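Local coordinates for PhnB-like domain-containing protein (Pseudomonas aeruginosa, PDB 1U69) that is of unknown function, but belongs to the PhnB-like branch of the glyoxalase superfamily and has been proposed as a potential drug-resistance protein, at residues 10-15 with 69-74; 32-37 with 55-60; 49-54 with 65-70; 76-81 with 114-119. All coordinates share one frame; numbering follows the deposited sequence.

Contact 1. Residues 10-15 with 69-74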
loop_
_atom_site.group_PDB
_atom_site.type_symbol
_atom_site.label_atom_id
_atom_site.label_comp_id
_atom_site.label_asym_id
_atom_site.label_seq_id
_atom_site.Cartn_x
_atom_site.Cartn_y
_atom_site.Cartn_z
ATOM N N CYS A 10 10.765 -12.281 4.120
ATOM C CA CYS A 10 11.700 -13.371 3.815
ATOM C C CYS A 10 11.058 -14.715 4.136
ATOM O O CYS A 10 10.652 -14.950 5.261
ATOM C CB CYS A 10 12.993 -13.199 4.615
ATOM S SG CYS A 10 14.286 -14.372 4.190
ATOM N N LEU A 11 10.947 -15.576 3.128
ATOM C CA LEU A 11 10.298 -16.869 3.272
ATOM C C LEU A 11 11.323 -17.958 3.014
ATOM O O LEU A 11 12.071 -17.883 2.042
ATOM C CB LEU A 11 9.147 -16.988 2.285
ATOM C CG LEU A 11 8.006 -16.003 2.567
ATOM C CD1 LEU A 11 7.083 -15.948 1.373
ATOM C CD2 LEU A 11 7.271 -16.402 3.834
ATOM N N TRP A 12 11.335 -18.960 3.892
ATOM C CA TRP A 12 12.319 -20.046 3.884
ATOM C C TRP A 12 11.851 -21.160 2.956
ATOM O O TRP A 12 10.695 -21.583 3.019
ATOM C CB TRP A 12 12.477 -20.587 5.310
ATOM C CG TRP A 12 13.687 -21.423 5.588
ATOM C CD1 TRP A 12 13.908 -22.708 5.194
ATOM C CD2 TRP A 12 14.818 -21.039 6.365
ATOM N NE1 TRP A 12 15.119 -23.141 5.674
ATOM C CE2 TRP A 12 15.701 -22.139 6.397
ATOM C CE3 TRP A 12 15.180 -19.877 7.043
ATOM C CZ2 TRP A 12 16.922 -22.102 7.063
ATOM C CZ3 TRP A 12 16.400 -19.839 7.707
ATOM C CH2 TRP A 12 17.257 -20.941 7.706
ATOM N N TYR A 13 12.752 -21.627 2.101
ATOM C CA TYR A 13 12.502 -22.771 1.220
ATOM C C TYR A 13 13.635 -23.782 1.347
ATOM O O TYR A 13 14.745 -23.437 1.745
ATOM C CB TYR A 13 12.386 -22.326 -0.249
ATOM C CG TYR A 13 11.210 -21.424 -0.502
ATOM C CD1 TYR A 13 9.964 -21.945 -0.832
ATOM C CD2 TYR A 13 11.343 -20.036 -0.395
ATOM C CE1 TYR A 13 8.874 -21.118 -1.023
ATOM C CE2 TYR A 13 10.266 -19.205 -0.596
ATOM C CZ TYR A 13 9.038 -19.741 -0.905
ATOM O OH TYR A 13 7.976 -18.882 -1.066
ATOM N N ASP A 14 13.322 -25.033 1.021
ATOM C CA ASP A 14 14.291 -26.111 0.894
ATOM C C ASP A 14 14.650 -26.246 -0.592
ATOM O O ASP A 14 14.007 -26.994 -1.342
ATOM C CB ASP A 14 13.658 -27.405 1.411
ATOM C CG ASP A 14 14.617 -28.568 1.435
ATOM O OD1 ASP A 14 15.821 -28.364 1.230
ATOM O OD2 ASP A 14 14.223 -29.726 1.669
ATOM N N SER A 15 15.657 -25.503 -1.015
ATOM C CA SER A 15 16.122 -25.507 -2.398
ATOM C C SER A 15 15.042 -25.264 -3.465
ATOM O O SER A 15 15.139 -25.823 -4.552
ATOM C CB SER A 15 16.781 -26.856 -2.705
ATOM O OG SER A 15 15.776 -27.791 -3.075
ATOM N N GLY A 69 17.396 -24.830 3.229
ATOM C CA GLY A 69 17.322 -26.246 3.532
ATOM C C GLY A 69 16.103 -26.595 4.363
ATOM O O GLY A 69 15.227 -25.765 4.584
ATOM N N PRO A 70 16.019 -27.844 4.812
ATOM C CA PRO A 70 14.869 -28.310 5.602
ATOM C C PRO A 70 14.825 -27.912 7.086
ATOM O O PRO A 70 13.999 -28.492 7.799
ATOM C CB PRO A 70 14.974 -29.842 5.468
ATOM C CG PRO A 70 16.373 -30.077 5.319
ATOM C CD PRO A 70 16.976 -28.931 4.539
ATOM N N ALA A 71 15.628 -26.947 7.538
ATOM C CA ALA A 71 15.810 -26.726 8.973
ATOM C C ALA A 71 14.554 -26.196 9.629
ATOM O O ALA A 71 14.275 -26.517 10.775
ATOM C CB ALA A 71 16.974 -25.775 9.254
ATOM N N PHE A 72 13.808 -25.374 8.904
ATOM C CA PHE A 72 12.583 -24.793 9.448
ATOM C C PHE A 72 11.387 -25.086 8.554
ATOM O O PHE A 72 11.523 -25.220 7.328
ATOM C CB PHE A 72 12.759 -23.280 9.660
ATOM C CG PHE A 72 13.907 -22.930 10.569
ATOM C CD1 PHE A 72 13.818 -23.148 11.946
ATOM C CD2 PHE A 72 15.086 -22.420 10.058
ATOM C CE1 PHE A 72 14.879 -22.835 12.790
ATOM C CE2 PHE A 72 16.155 -22.103 10.901
ATOM C CZ PHE A 72 16.050 -22.314 12.263
ATOM N N ARG A 73 10.211 -25.149 9.178
ATOM C CA ARG A 73 8.945 -25.440 8.501
ATOM C C ARG A 73 7.953 -24.305 8.711
ATOM O O ARG A 73 7.938 -23.677 9.771
ATOM C CB ARG A 73 8.342 -26.733 9.053
ATOM C CG ARG A 73 9.214 -27.924 8.747
ATOM C CD ARG A 73 8.663 -29.286 9.143
ATOM N NE ARG A 73 8.612 -30.252 8.036
ATOM C CZ ARG A 73 9.587 -30.513 7.145
ATOM N NH1 ARG A 73 10.772 -29.886 7.164
ATOM N NH2 ARG A 73 9.362 -31.426 6.201
ATOM N N HIS A 74 7.130 -24.064 7.697
ATOM C CA HIS A 74 6.087 -23.025 7.765
ATOM C C HIS A 74 4.895 -23.465 8.620
ATOM O O HIS A 74 4.644 -24.649 8.820
ATOM C CB HIS A 74 5.596 -22.633 6.349
ATOM C CG HIS A 74 6.625 -21.889 5.564
ATOM N ND1 HIS A 74 6.990 -20.596 5.859
ATOM C CD2 HIS A 74 7.431 -22.283 4.549
ATOM C CE1 HIS A 74 7.971 -20.224 5.055
ATOM N NE2 HIS A 74 8.261 -21.228 4.257
#
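Trp12 is held through both its backbone and its indole by the crossing from residue 69 to residue 74. His74 NE2 donates to Trp12 O over 2.8 Å, meeting the oxygen in the carbonyl plane on a lone pair. Trp12 NE1 in turn reaches Gly69 O, also at 2.8 Å; the acceptor lies in the plane of the indole, whereas the N-H arrives tilted 34° from the carbonyl plane. A weak bond from Gly69 N to Tyr13 O, 3.3 Å long, falls at the last residue of strand 7-13.

Trp12 CG is anti to the backbone N (chi1 -163°). The edge of Phe72 points into the face of the indole: a T-shaped pair with planes at 87° and Phe72 CD2 lying 3.5 Å from Trp12 CH2. Further out, Asp14 OD1 rests on Gly69 CA and on Pro70 CD, and Leu11 CD2 touches His74 CE1. Glu76 of the second subunit packs on both Trp12 and Phe72.

The whole is the crossover from one four-stranded sheet to the next, pinned to strand 7-13, outermost in its own chain but continued by a strand of the second subunit, an arrangement consistent with the paired beta-alpha-beta-beta-beta modules of the glyoxalase fold.

Contact 2. Residues 32-37 with 55-60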
loop_
_atom_site.group_PDB
_atom_site.type_symbol
_atom_site.label_atom_id
_atom_site.label_comp_id
_atom_site.label_asym_id
_atom_site.label_seq_id
_atom_site.Cartn_x
_atom_site.Cartn_y
_atom_site.Cartn_z
ATOM N N ALA A 32 6.028 -10.574 -9.790
ATOM C CA ALA A 32 7.209 -10.761 -10.620
ATOM C C ALA A 32 8.427 -11.250 -9.854
ATOM O O ALA A 32 8.620 -10.921 -8.675
ATOM C CB ALA A 32 7.554 -9.441 -11.315
ATOM N N VAL A 33 9.256 -12.021 -10.548
ATOM C CA VAL A 33 10.594 -12.365 -10.098
ATOM C C VAL A 33 11.540 -11.216 -10.478
ATOM O O VAL A 33 11.583 -10.785 -11.640
ATOM C CB VAL A 33 11.084 -13.695 -10.749
ATOM C CG1 VAL A 33 12.508 -14.029 -10.318
ATOM C CG2 VAL A 33 10.124 -14.833 -10.409
ATOM N N LEU A 34 12.310 -10.737 -9.512
ATOM C CA LEU A 34 13.101 -9.520 -9.702
ATOM C C LEU A 34 14.601 -9.764 -9.867
ATOM O O LEU A 34 15.245 -9.110 -10.675
ATOM C CB LEU A 34 12.822 -8.557 -8.544
ATOM C CG LEU A 34 11.358 -8.130 -8.364
ATOM C CD1 LEU A 34 11.236 -7.094 -7.262
ATOM C CD2 LEU A 34 10.762 -7.604 -9.644
ATOM N N ALA A 35 15.149 -10.708 -9.115
ATOM C CA ALA A 35 16.590 -10.972 -9.120
ATOM C C ALA A 35 16.899 -12.313 -8.490
ATOM O O ALA A 35 16.183 -12.772 -7.616
ATOM C CB ALA A 35 17.325 -9.890 -8.387
ATOM N N VAL A 36 17.969 -12.946 -8.965
ATOM C CA VAL A 36 18.430 -14.226 -8.440
ATOM C C VAL A 36 19.857 -14.035 -7.968
ATOM O O VAL A 36 20.688 -13.483 -8.707
ATOM C CB VAL A 36 18.341 -15.304 -9.518
ATOM C CG1 VAL A 36 18.863 -16.649 -9.015
ATOM C CG2 VAL A 36 16.900 -15.419 -9.992
ATOM N N HIS A 37 20.122 -14.450 -6.729
ATOM C CA HIS A 37 21.414 -14.239 -6.082
ATOM C C HIS A 37 22.018 -15.583 -5.751
ATOM O O HIS A 37 21.441 -16.371 -5.003
ATOM C CB HIS A 37 21.259 -13.428 -4.805
ATOM C CG HIS A 37 20.690 -12.064 -5.032
ATOM N ND1 HIS A 37 21.314 -11.130 -5.829
ATOM C CD2 HIS A 37 19.549 -11.484 -4.591
ATOM C CE1 HIS A 37 20.585 -10.030 -5.867
ATOM N NE2 HIS A 37 19.508 -10.217 -5.123
ATOM N N GLU A 55 14.801 -12.423 -5.116
ATOM C CA GLU A 55 13.933 -11.278 -4.856
ATOM C C GLU A 55 12.712 -11.394 -5.745
ATOM O O GLU A 55 12.825 -11.674 -6.928
ATOM C CB GLU A 55 14.652 -9.956 -5.120
ATOM C CG GLU A 55 15.880 -9.686 -4.262
ATOM C CD GLU A 55 16.555 -8.379 -4.651
ATOM O OE1 GLU A 55 15.850 -7.356 -4.786
ATOM O OE2 GLU A 55 17.769 -8.372 -4.858
ATOM N N PHE A 56 11.530 -11.203 -5.168
ATOM C CA PHE A 56 10.297 -11.193 -5.942
ATOM C C PHE A 56 9.274 -10.285 -5.296
ATOM O O PHE A 56 9.486 -9.830 -4.184
ATOM C CB PHE A 56 9.758 -12.617 -6.166
ATOM C CG PHE A 56 9.268 -13.336 -4.912
ATOM C CD1 PHE A 56 7.916 -13.365 -4.587
ATOM C CD2 PHE A 56 10.153 -14.048 -4.105
ATOM C CE1 PHE A 56 7.471 -14.057 -3.454
ATOM C CE2 PHE A 56 9.695 -14.759 -3.006
ATOM C CZ PHE A 56 8.362 -14.753 -2.687
ATOM N N ARG A 57 8.216 -9.956 -6.027
ATOM C CA ARG A 57 7.163 -9.095 -5.499
ATOM C C ARG A 57 5.846 -9.765 -5.730
ATOM O O ARG A 57 5.599 -10.269 -6.830
ATOM C CB ARG A 57 7.174 -7.726 -6.191
ATOM C CG ARG A 57 6.246 -6.681 -5.566
ATOM C CD ARG A 57 6.254 -5.353 -6.300
ATOM N NE ARG A 57 6.328 -5.634 -7.722
ATOM C CZ ARG A 57 7.403 -5.442 -8.490
ATOM N NH1 ARG A 57 8.518 -4.876 -8.016
ATOM N NH2 ARG A 57 7.349 -5.775 -9.761
ATOM N N VAL A 58 4.989 -9.798 -4.711
ATOM C CA VAL A 58 3.633 -10.314 -4.890
ATOM C C VAL A 58 2.584 -9.292 -4.480
ATOM O O VAL A 58 2.441 -8.983 -3.317
ATOM C CB VAL A 58 3.374 -11.671 -4.145
ATOM C CG1 VAL A 58 4.089 -12.783 -4.854
ATOM C CG2 VAL A 58 3.800 -11.637 -2.696
HETATM N N MSE A 59 1.891 -8.729 -5.461
HETATM C CA MSE A 59 0.778 -7.821 -5.204
HETATM C C MSE A 59 1.142 -6.701 -4.211
HETATM O O MSE A 59 0.405 -6.441 -3.257
HETATM C CB MSE A 59 -0.429 -8.622 -4.712
HETATM C CG MSE A 59 -1.006 -9.532 -5.781
HETATM SE SE MSE A 59 -2.282 -10.802 -5.077
HETATM C CE MSE A 59 -1.062 -12.095 -4.185
ATOM N N GLY A 60 2.262 -6.032 -4.471
ATOM C CA GLY A 60 2.661 -4.863 -3.695
ATOM C C GLY A 60 3.644 -5.152 -2.582
ATOM O O GLY A 60 4.181 -4.208 -1.976
#
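Leu34 and Ala35 form a classic beta bulge against Glu55, where antiparallel strands 31-38 and 51-58 meet at the edge of a four-stranded sheet. Glu55 O takes both amides of the bulge, Leu34 N at 2.8 Å and, weakly, Ala35 N at 3.3 Å, while Glu55 N returns a bond to Ala35 O. Beyond the bulge the pairing is regular: Ala32 and Arg57 are a hydrogen-bonded pair, with Arg57 N 2.8 Å from Ala32 O, and Val33 faces Phe56 across a non-hydrogen-bonded site.

In this sheet, of strand order 1-4-3-2 as expected for a glyoxalase-type module, Val33 and Phe56 lie on the face covered by helix 17-27. The other face carries Ala32, Ala35, Glu55 and Arg57. There the extra bulge residue lets Leu34 join them, its CD1 3.6 Å from Arg57 NH1 and the two side chains at about a right angle. At the far end His37 NE2 donates to Glu55 OE2 over a short 2.5 Å, nearly straight at 172°. The oxygen offers its anti lone pair and lies in the imidazole plane, with ring and carboxylate within 23° of coplanar; Ala130 of the second subunit packs on His37.

Contact 3. Residues 49-54 with 65-70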
loop_
_atom_site.group_PDB
_atom_site.type_symbol
_atom_site.label_atom_id
_atom_site.label_comp_id
_atom_site.label_asym_id
_atom_site.label_seq_id
_atom_site.Cartn_x
_atom_site.Cartn_y
_atom_site.Cartn_z
ATOM N N GLY A 49 27.500 -21.152 -5.948
ATOM C CA GLY A 49 26.903 -21.036 -7.266
ATOM C C GLY A 49 25.447 -21.473 -7.315
ATOM O O GLY A 49 24.776 -21.216 -8.294
ATOM N N ASP A 50 24.967 -22.143 -6.271
ATOM C CA ASP A 50 23.552 -22.508 -6.158
ATOM C C ASP A 50 22.752 -21.244 -5.892
ATOM O O ASP A 50 23.312 -20.239 -5.467
ATOM C CB ASP A 50 23.331 -23.517 -5.019
ATOM C CG ASP A 50 23.772 -24.929 -5.377
ATOM O OD1 ASP A 50 24.102 -25.215 -6.546
ATOM O OD2 ASP A 50 23.805 -25.830 -4.540
ATOM N N VAL A 51 21.451 -21.285 -6.147
ATOM C CA VAL A 51 20.574 -20.160 -5.825
ATOM C C VAL A 51 20.487 -20.022 -4.299
ATOM O O VAL A 51 20.122 -20.972 -3.595
ATOM C CB VAL A 51 19.161 -20.340 -6.424
ATOM C CG1 VAL A 51 18.208 -19.230 -5.927
ATOM C CG2 VAL A 51 19.210 -20.369 -7.954
ATOM N N LEU A 52 20.869 -18.855 -3.792
ATOM C CA LEU A 52 20.820 -18.588 -2.357
ATOM C C LEU A 52 19.545 -17.819 -2.005
ATOM O O LEU A 52 18.781 -18.240 -1.130
ATOM C CB LEU A 52 22.067 -17.821 -1.909
ATOM C CG LEU A 52 22.156 -17.410 -0.442
ATOM C CD1 LEU A 52 22.137 -18.633 0.438
ATOM C CD2 LEU A 52 23.404 -16.587 -0.189
ATOM N N THR A 53 19.323 -16.688 -2.668
ATOM C CA THR A 53 18.057 -15.961 -2.523
ATOM C C THR A 53 17.476 -15.546 -3.862
ATOM O O THR A 53 18.178 -15.428 -4.871
ATOM C CB THR A 53 18.186 -14.700 -1.653
ATOM O OG1 THR A 53 19.129 -13.781 -2.238
ATOM C CG2 THR A 53 18.697 -15.015 -0.256
ATOM N N VAL A 54 16.180 -15.267 -3.833
ATOM C CA VAL A 54 15.455 -14.761 -4.994
ATOM C C VAL A 54 14.595 -13.590 -4.523
ATOM O O VAL A 54 13.772 -13.748 -3.618
ATOM C CB VAL A 54 14.536 -15.834 -5.593
ATOM C CG1 VAL A 54 13.804 -15.272 -6.795
ATOM C CG2 VAL A 54 15.320 -17.117 -5.964
ATOM N N GLY A 65 12.942 -15.042 -1.246
ATOM C CA GLY A 65 12.907 -16.482 -1.019
ATOM C C GLY A 65 14.320 -16.935 -0.685
ATOM O O GLY A 65 15.250 -16.679 -1.456
ATOM N N LEU A 66 14.482 -17.606 0.452
ATOM C CA LEU A 66 15.793 -18.017 0.941
ATOM C C LEU A 66 15.901 -19.522 0.906
ATOM O O LEU A 66 15.118 -20.206 1.551
ATOM C CB LEU A 66 15.968 -17.531 2.383
ATOM C CG LEU A 66 17.206 -17.975 3.172
ATOM C CD1 LEU A 66 18.511 -17.550 2.528
ATOM C CD2 LEU A 66 17.120 -17.368 4.576
ATOM N N ASN A 67 16.880 -20.034 0.161
ATOM C CA ASN A 67 17.170 -21.465 0.164
ATOM C C ASN A 67 18.015 -21.849 1.374
ATOM O O ASN A 67 19.241 -21.864 1.325
ATOM C CB ASN A 67 17.844 -21.879 -1.146
ATOM C CG ASN A 67 16.862 -21.915 -2.306
ATOM O OD1 ASN A 67 15.681 -22.212 -2.106
ATOM N ND2 ASN A 67 17.336 -21.610 -3.517
ATOM N N GLY A 68 17.334 -22.195 2.457
ATOM C CA GLY A 68 17.988 -22.515 3.710
ATOM C C GLY A 68 17.940 -23.968 4.086
ATOM O O GLY A 68 18.405 -24.318 5.167
ATOM N N GLY A 69 17.396 -24.830 3.229
ATOM C CA GLY A 69 17.322 -26.246 3.532
ATOM C C GLY A 69 16.103 -26.595 4.363
ATOM O O GLY A 69 15.227 -25.765 4.584
ATOM N N PRO A 70 16.019 -27.844 4.812
ATOM C CA PRO A 70 14.869 -28.310 5.602
ATOM C C PRO A 70 14.825 -27.912 7.086
ATOM O O PRO A 70 13.999 -28.492 7.799
ATOM C CB PRO A 70 14.974 -29.842 5.468
ATOM C CG PRO A 70 16.373 -30.077 5.319
ATOM C CD PRO A 70 16.976 -28.931 4.539
#
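Thr53 and Leu66 face each other as a non-hydrogen-bonded pair in the beta hairpin of strands 51-58 and 61-67, the two central strands of the four-stranded sheet. The close part of the contact is the backbone. Val54 and Gly65 form the adjoining hydrogen-bonded pair, with Gly65 N 2.8 Å from Val54 O and Val54 N 2.9 Å from Gly65 O. Gly65 O also lies 3.1 Å from Thr53 CA, a CA-H...O contact. One step on, Asn67 N donates to Leu52 O.

Side chains meet more loosely. Leu66 CD1 approaches Thr53 CG2 at 3.8 Å, and Leu52 CD1, carried by a residue of the classic bulge that Leu52 and Thr53 make against His37, comes no nearer to Leu66 CD1 than 4.3 Å. This flank is covered by the second subunit, whose Phe141 packs on Leu52 and whose Trp109 packs on Leu66. The side toward the partly exposed Val51 is closed differently, because strand 61-67 ends at Asn67, the centre of an inverse gamma turn, and a side chain takes over from the backbone. Asn67 OD1 accepts from Ala17 N, which together with the amide's other bond fixes its rotation. Asn67 ND2 donates to Val51 O over 2.9 Å with an N-H...O angle of 172°, the oxygen in the amide plane but the nitrogen standing 59° out of the carbonyl plane.

Contact 4. Residues 76-81 with 114-119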
loop_
_atom_site.group_PDB
_atom_site.type_symbol
_atom_site.label_atom_id
_atom_site.label_comp_id
_atom_site.label_asym_id
_atom_site.label_seq_id
_atom_site.Cartn_x
_atom_site.Cartn_y
_atom_site.Cartn_z
ATOM N N GLU A 76 0.731 -21.659 10.102
ATOM C CA GLU A 76 -0.298 -20.632 9.994
ATOM C C GLU A 76 0.005 -19.396 10.831
ATOM O O GLU A 76 -0.741 -18.433 10.775
ATOM C CB GLU A 76 -1.652 -21.175 10.442
ATOM C CG GLU A 76 -2.300 -22.088 9.407
ATOM C CD GLU A 76 -1.931 -23.543 9.551
ATOM O OE1 GLU A 76 -0.949 -23.889 10.250
ATOM O OE2 GLU A 76 -2.640 -24.375 8.901
ATOM N N ALA A 77 1.071 -19.441 11.622
ATOM C CA ALA A 77 1.540 -18.252 12.334
ATOM C C ALA A 77 1.763 -17.087 11.365
ATOM O O ALA A 77 1.546 -15.924 11.722
ATOM C CB ALA A 77 2.810 -18.563 13.122
ATOM N N PHE A 78 2.166 -17.407 10.135
ATOM C CA PHE A 78 2.257 -16.416 9.055
ATOM C C PHE A 78 1.353 -16.816 7.913
ATOM O O PHE A 78 1.298 -17.999 7.545
ATOM C CB PHE A 78 3.683 -16.305 8.521
ATOM C CG PHE A 78 3.764 -15.625 7.185
ATOM C CD1 PHE A 78 3.784 -14.258 7.094
ATOM C CD2 PHE A 78 3.789 -16.360 6.010
ATOM C CE1 PHE A 78 3.845 -13.636 5.845
ATOM C CE2 PHE A 78 3.818 -15.751 4.785
ATOM C CZ PHE A 78 3.853 -14.393 4.694
ATOM N N SER A 79 0.682 -15.832 7.318
ATOM C CA SER A 79 -0.026 -16.044 6.066
ATOM C C SER A 79 -0.114 -14.744 5.259
ATOM O O SER A 79 -0.037 -13.648 5.810
ATOM C CB SER A 79 -1.447 -16.586 6.300
ATOM O OG SER A 79 -2.200 -15.717 7.129
ATOM N N PHE A 80 -0.260 -14.892 3.949
ATOM C CA PHE A 80 -0.623 -13.779 3.057
ATOM C C PHE A 80 -2.144 -13.780 2.992
ATOM O O PHE A 80 -2.725 -14.808 2.733
ATOM C CB PHE A 80 -0.106 -14.006 1.639
ATOM C CG PHE A 80 1.372 -13.824 1.458
ATOM C CD1 PHE A 80 1.948 -12.560 1.532
ATOM C CD2 PHE A 80 2.174 -14.900 1.100
ATOM C CE1 PHE A 80 3.311 -12.393 1.312
ATOM C CE2 PHE A 80 3.536 -14.734 0.875
ATOM C CZ PHE A 80 4.099 -13.492 0.979
ATOM N N GLN A 81 -2.784 -12.644 3.223
ATOM C CA GLN A 81 -4.216 -12.517 2.997
ATOM C C GLN A 81 -4.462 -11.682 1.744
ATOM O O GLN A 81 -4.136 -10.522 1.674
ATOM C CB GLN A 81 -4.924 -11.891 4.194
ATOM C CG GLN A 81 -6.427 -11.832 4.020
ATOM C CD GLN A 81 -7.128 -11.288 5.240
ATOM O OE1 GLN A 81 -7.465 -12.039 6.170
ATOM N NE2 GLN A 81 -7.370 -10.006 5.245
ATOM N N TRP A 114 4.926 -25.407 -0.935
ATOM C CA TRP A 114 6.099 -25.232 -0.073
ATOM C C TRP A 114 5.675 -25.025 1.376
ATOM O O TRP A 114 6.504 -24.790 2.251
ATOM C CB TRP A 114 6.965 -24.078 -0.624
ATOM C CG TRP A 114 7.275 -24.352 -2.063
ATOM C CD1 TRP A 114 8.251 -25.179 -2.540
ATOM C CD2 TRP A 114 6.529 -23.919 -3.205
ATOM N NE1 TRP A 114 8.182 -25.255 -3.913
ATOM C CE2 TRP A 114 7.138 -24.486 -4.348
ATOM C CE3 TRP A 114 5.425 -23.082 -3.387
ATOM C CZ2 TRP A 114 6.673 -24.253 -5.634
ATOM C CZ3 TRP A 114 4.964 -22.856 -4.657
ATOM C CH2 TRP A 114 5.582 -23.444 -5.771
ATOM N N GLY A 115 4.373 -25.174 1.622
ATOM C CA GLY A 115 3.818 -25.144 2.958
ATOM C C GLY A 115 3.419 -23.782 3.472
ATOM O O GLY A 115 3.039 -23.677 4.643
ATOM N N ILE A 116 3.480 -22.755 2.625
ATOM C CA ILE A 116 3.157 -21.389 3.056
ATOM C C ILE A 116 1.651 -21.204 3.026
ATOM O O ILE A 116 0.983 -21.652 2.095
ATOM C CB ILE A 116 3.874 -20.379 2.154
ATOM C CG1 ILE A 116 5.380 -20.463 2.433
ATOM C CG2 ILE A 116 3.329 -18.973 2.361
ATOM C CD1 ILE A 116 6.220 -19.998 1.326
ATOM N N SER A 117 1.117 -20.552 4.046
ATOM C CA SER A 117 -0.315 -20.323 4.159
ATOM C C SER A 117 -0.762 -19.081 3.385
ATOM O O SER A 117 -0.160 -18.013 3.491
ATOM C CB SER A 117 -0.729 -20.159 5.626
ATOM O OG SER A 117 -0.734 -21.408 6.327
ATOM N N TRP A 118 -1.823 -19.239 2.607
ATOM C CA TRP A 118 -2.484 -18.145 1.910
ATOM C C TRP A 118 -3.932 -18.104 2.361
ATOM O O TRP A 118 -4.510 -19.148 2.634
ATOM C CB TRP A 118 -2.444 -18.382 0.393
ATOM C CG TRP A 118 -1.075 -18.366 -0.170
ATOM C CD1 TRP A 118 -0.171 -19.384 -0.142
ATOM C CD2 TRP A 118 -0.428 -17.273 -0.824
ATOM N NE1 TRP A 118 1.001 -18.993 -0.748
ATOM C CE2 TRP A 118 0.869 -17.702 -1.175
ATOM C CE3 TRP A 118 -0.815 -15.969 -1.158
ATOM C CZ2 TRP A 118 1.777 -16.884 -1.841
ATOM C CZ3 TRP A 118 0.098 -15.152 -1.813
ATOM C CH2 TRP A 118 1.379 -15.612 -2.139
ATOM N N GLN A 119 -4.499 -16.904 2.448
ATOM C CA GLN A 119 -5.933 -16.709 2.625
ATOM C C GLN A 119 -6.455 -16.009 1.373
ATOM O O GLN A 119 -5.944 -14.965 0.989
ATOM C CB GLN A 119 -6.231 -15.835 3.837
ATOM C CG GLN A 119 -5.810 -16.417 5.174
ATOM C CD GLN A 119 -6.046 -15.411 6.275
ATOM O OE1 GLN A 119 -7.185 -14.984 6.471
ATOM N NE2 GLN A 119 -4.983 -15.003 6.977
HETATM O O HOH W 1 2.767 -19.973 6.406
#
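Phe80 pairs with Trp118 and Gln81 with Gln119 in parallel register, the axes of strands 78-81 and 117-119 being 4.6 Å apart at closest approach and inclined by 32°. Phe80 supplies the direct backbone bonds on both sides of its pairing with Trp118: its N donates to Ser117 O at 3.2 Å, and its O receives Gln119 N at 2.8 Å, close to straight on. Where the strands begin to part, a water spans the gap, donating to Phe78 O and accepting from Ser117 N.

The Phe80 and Trp118 side chains lie side by side, pointing the same way, in an offset stack with centroids 4.5 Å apart and planes at 30°. Phe80 CD2 sits over the six-membered ring of Trp118, 3.4 Å from CH2, and Phe80 CB rests above CE3 of the same ring. Phe78 CZ stands over the centre of the Phe80 ring, while Phe78 CE2 meets Ile116 CG2 at 4.1 Å. Trp118 NE1 is hydrogen-bonded to Asp112 OD2, and the indole also stacks with Phe28. On the opposite face Ser79, Ser117 and Gln119 gather: Ser79 CB is 3.7 Å from Ser117 CB, and Ser79 OG lies 2.9 Å from Gln119 NE2.

Strand 78-84 is outermost in its own chain, yet it pairs antiparallel with a strand of the second subunit, where Phe78 stacks on its counterpart. Aromatic rings thus line one face of a sheet continued between chains, and hydroxyls and amides the other; the bridging water gives Phe78 O a donor and Ser117 N an acceptor where no direct bond joins the two.

From the N terminus, strand 7-13 enters contact 1, which closes the longest loop by meeting residues 69-74 after the first sheet is complete. Nested inside that loop, contact 2 brings strand 31-38 back against strand 51-58. Contact 3 folds the same strand 51-58 onto strand 61-67; its segments alternate with those of contact 2, so the two cross. It ends on the stretch where contact 1 closes, sharing Gly69 and Pro70, and strands 7-13 and 61-67 are neighbours, so the three contacts join all four strands of one sheet. Contact 4 follows in series, closing 76-81 with 114-119 in the second sheet. It touches contact 1 through His74 and Ile116, and contact 2 where Met59 meets Trp118.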